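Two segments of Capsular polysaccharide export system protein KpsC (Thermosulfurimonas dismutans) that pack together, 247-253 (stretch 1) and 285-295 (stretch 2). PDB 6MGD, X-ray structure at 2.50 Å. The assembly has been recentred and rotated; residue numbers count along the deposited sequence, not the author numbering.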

# COMPACT_ATOMS: atom_id res chain seq x y z
N GLY A 247 -1.97 3.61 7.76
CA GLY A 247 -0.89 4.38 8.35
C GLY A 247 -0.26 5.38 7.41
O GLY A 247 0.23 6.43 7.84
N PHE A 248 -0.25 5.08 6.11
CA PHE A 248 0.22 6.06 5.13
C PHE A 248 -0.74 7.23 5.02
O PHE A 248 -0.32 8.37 4.79
CB PHE A 248 0.43 5.39 3.77
CG PHE A 248 0.89 6.34 2.69
CD1 PHE A 248 2.02 7.12 2.87
CD2 PHE A 248 0.21 6.42 1.49
CE1 PHE A 248 2.44 7.99 1.88
CE2 PHE A 248 0.64 7.28 0.49
CZ PHE A 248 1.75 8.06 0.69
N GLU A 249 -2.04 6.97 5.17
CA GLU A 249 -3.02 8.05 5.19
C GLU A 249 -2.86 8.92 6.43
O GLU A 249 -3.02 10.14 6.36
CB GLU A 249 -4.44 7.48 5.11
CG GLU A 249 -5.54 8.52 5.21
CD GLU A 249 -6.92 7.92 5.03
OE1 GLU A 249 -7.25 6.96 5.76
OE2 GLU A 249 -7.67 8.41 4.17
N ALA A 250 -2.53 8.31 7.57
CA ALA A 250 -2.32 9.08 8.79
C ALA A 250 -1.11 10.00 8.65
O ALA A 250 -1.12 11.12 9.17
CB ALA A 250 -2.15 8.14 9.98
N LEU A 251 -0.06 9.53 7.96
CA LEU A 251 1.10 10.38 7.72
C LEU A 251 0.73 11.61 6.92
O LEU A 251 1.17 12.73 7.23
CB LEU A 251 2.19 9.58 7.00
CG LEU A 251 3.14 8.76 7.87
CD1 LEU A 251 4.05 7.92 7.01
CD2 LEU A 251 3.95 9.69 8.77
N ILE A 252 -0.08 11.43 5.87
CA ILE A 252 -0.55 12.57 5.08
C ILE A 252 -1.37 13.51 5.95
O ILE A 252 -1.28 14.74 5.81
CB ILE A 252 -1.35 12.06 3.86
CG1 ILE A 252 -0.48 11.13 3.02
CG2 ILE A 252 -1.84 13.23 3.02
CD1 ILE A 252 -1.24 10.30 2.01
N ALA A 253 -2.17 12.96 6.86
CA ALA A 253 -2.94 13.79 7.77
C ALA A 253 -2.07 14.48 8.81
O ALA A 253 -2.53 15.42 9.47
CB ALA A 253 -4.03 12.96 8.46
N SER A 285 11.54 13.08 4.05
CA SER A 285 10.47 14.00 4.42
C SER A 285 9.16 13.50 3.82
O SER A 285 9.14 12.66 2.92
CB SER A 285 10.77 15.42 3.94
OG SER A 285 10.59 15.54 2.54
N LEU A 286 8.05 14.03 4.34
CA LEU A 286 6.74 13.61 3.86
C LEU A 286 6.57 13.89 2.37
O LEU A 286 5.90 13.12 1.67
CB LEU A 286 5.63 14.30 4.66
CG LEU A 286 4.21 13.82 4.38
CD1 LEU A 286 4.06 12.35 4.70
CD2 LEU A 286 3.19 14.65 5.16
N GLN A 287 7.18 14.96 1.86
CA GLN A 287 7.09 15.27 0.44
C GLN A 287 7.88 14.26 -0.39
O GLN A 287 7.42 13.85 -1.47
CB GLN A 287 7.58 16.69 0.18
CG GLN A 287 6.74 17.76 0.84
CD GLN A 287 7.41 19.12 0.82
OE1 GLN A 287 8.40 19.32 0.10
NE2 GLN A 287 6.89 20.05 1.60
N GLU A 288 9.06 13.86 0.08
CA GLU A 288 9.82 12.84 -0.63
C GLU A 288 9.05 11.53 -0.70
O GLU A 288 9.01 10.88 -1.75
CB GLU A 288 11.18 12.64 0.04
CG GLU A 288 12.02 13.91 0.16
CD GLU A 288 13.37 13.66 0.82
OE1 GLU A 288 14.30 13.23 0.11
OE2 GLU A 288 13.49 13.89 2.04
N LEU A 289 8.42 11.14 0.41
CA LEU A 289 7.61 9.93 0.43
C LEU A 289 6.45 10.03 -0.55
O LEU A 289 6.22 9.12 -1.35
CB LEU A 289 7.09 9.67 1.85
CG LEU A 289 6.92 8.24 2.37
CD1 LEU A 289 5.79 8.16 3.39
CD2 LEU A 289 6.71 7.22 1.25
N VAL A 290 5.72 11.14 -0.50
CA VAL A 290 4.55 11.31 -1.37
C VAL A 290 4.97 11.38 -2.83
O VAL A 290 4.37 10.72 -3.69
CB VAL A 290 3.75 12.55 -0.94
CG1 VAL A 290 2.74 12.94 -2.01
CG2 VAL A 290 3.06 12.29 0.39
N ALA A 291 6.01 12.16 -3.14
CA ALA A 291 6.48 12.26 -4.52
C ALA A 291 6.89 10.90 -5.08
O ALA A 291 6.72 10.65 -6.27
CB ALA A 291 7.64 13.24 -4.61
N GLY A 292 7.42 10.02 -4.23
CA GLY A 292 7.82 8.71 -4.68
C GLY A 292 6.68 7.71 -4.72
O GLY A 292 6.49 7.02 -5.73
N ALA A 293 5.91 7.63 -3.64
CA ALA A 293 4.87 6.61 -3.53
C ALA A 293 3.65 6.94 -4.37
O ALA A 293 3.03 6.04 -4.95
CB ALA A 293 4.47 6.42 -2.07
N LEU A 294 3.28 8.22 -4.46
CA LEU A 294 2.05 8.62 -5.13
C LEU A 294 2.25 9.16 -6.53
O LEU A 294 1.39 8.95 -7.39
CB LEU A 294 1.32 9.69 -4.30
CG LEU A 294 0.60 9.18 -3.05
CD1 LEU A 294 -0.11 10.32 -2.33
CD2 LEU A 294 -0.39 8.09 -3.42
N LEU A 295 3.36 9.85 -6.80
CA LEU A 295 3.55 10.55 -8.07
C LEU A 295 4.32 9.74 -9.11
O LEU A 295 3.92 9.72 -10.28
CB LEU A 295 4.25 11.89 -7.83
CG LEU A 295 3.37 13.11 -7.53
CD1 LEU A 295 2.39 12.85 -6.39
CD2 LEU A 295 4.23 14.33 -7.21

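Two helices can meet through apolar packing without any hydrogen bond between them, and the contact between residues 247-253 and 285-295 of KpsC is a compact example. The helix axes come no closer than 11.0 Å and their N-to-C directions differ by 131°, so the chains run in broadly opposing senses but cross obliquely. At that separation the contact is made largely by apolar side chains reaching across the gap.

The central piece is Phe248. Its CA-to-CB bond points sideways relative to the second helix, yet with chi1 at 179° (t) the ring extends until its end comes nearer, and four residues of the partner helix gather round it. Phe248 CE1 lies 3.7 Å from Leu289 CD1, and Phe248 CE2 lies 4.0 Å from Leu294 CG; both leucines meet the ring at its edge, near its plane. Between these contacts, the tip of the ring reaches the intervening residues: Phe248 CZ is 4.2 Å from Ala293 CB and 4.4 Å from Val290 CG2. The four partners reflect helical periodicity, since steps of one, three or four residues return side chains to neighbouring positions on the helix surface. The CA-to-CB bonds of Leu289, Ala293 and Leu294 point toward the first helix, whereas that of Val290 points sideways.

One turn along from Phe248, Leu251 extends the apolar surface. Leu251 CD1 lies 4.0 Å from Leu289 CD1, so the same leucine methyl that touches the phenylalanine ring also touches Leu251. Ile252 makes a looser contact on another part of the interface, with Ile252 CD1 4.5 Å from Leu294 CD1.

Leu286, in the first turn of its helix, brings the contact closest to the backbone. Leu286 CD1 is 4.1 Å from Leu251 CB, while Leu286 CD2 approaches Leu251 O to 3.5 Å and Ile252 CA to 4.3 Å. The approach to the carbonyl oxygen is van der Waals packing, because a leucine methyl has no polar hydrogen to offer. Here the CA atoms of Ile252 and Leu286 are 7.5 Å apart. No hydrogen bond crosses between the stretches, and the 324 Å² buried, summed over both sides, is covered by apolar residues.

Polar chemistry begins beyond the apolar contact, at the start of the second helix, and none of its hydrogen bonds reaches the first helix. Ser285 occupies the N-cap position, where Ser285 OG accepts a weak capping bond from Glu288 N at 3.3 Å, serving an amide that lacks a partner in the preceding turn. Glu288 reciprocates: Ser285 N donates to Glu288 OE2 at 2.9 Å, and Ser285 OG adds a weak bond to Glu288 OE2 at 3.4 Å. Neither residue touches the first helix. The example illustrates a common arrangement, in which apolar side chains make the contact between helices while polar ones secure a helix end beside it.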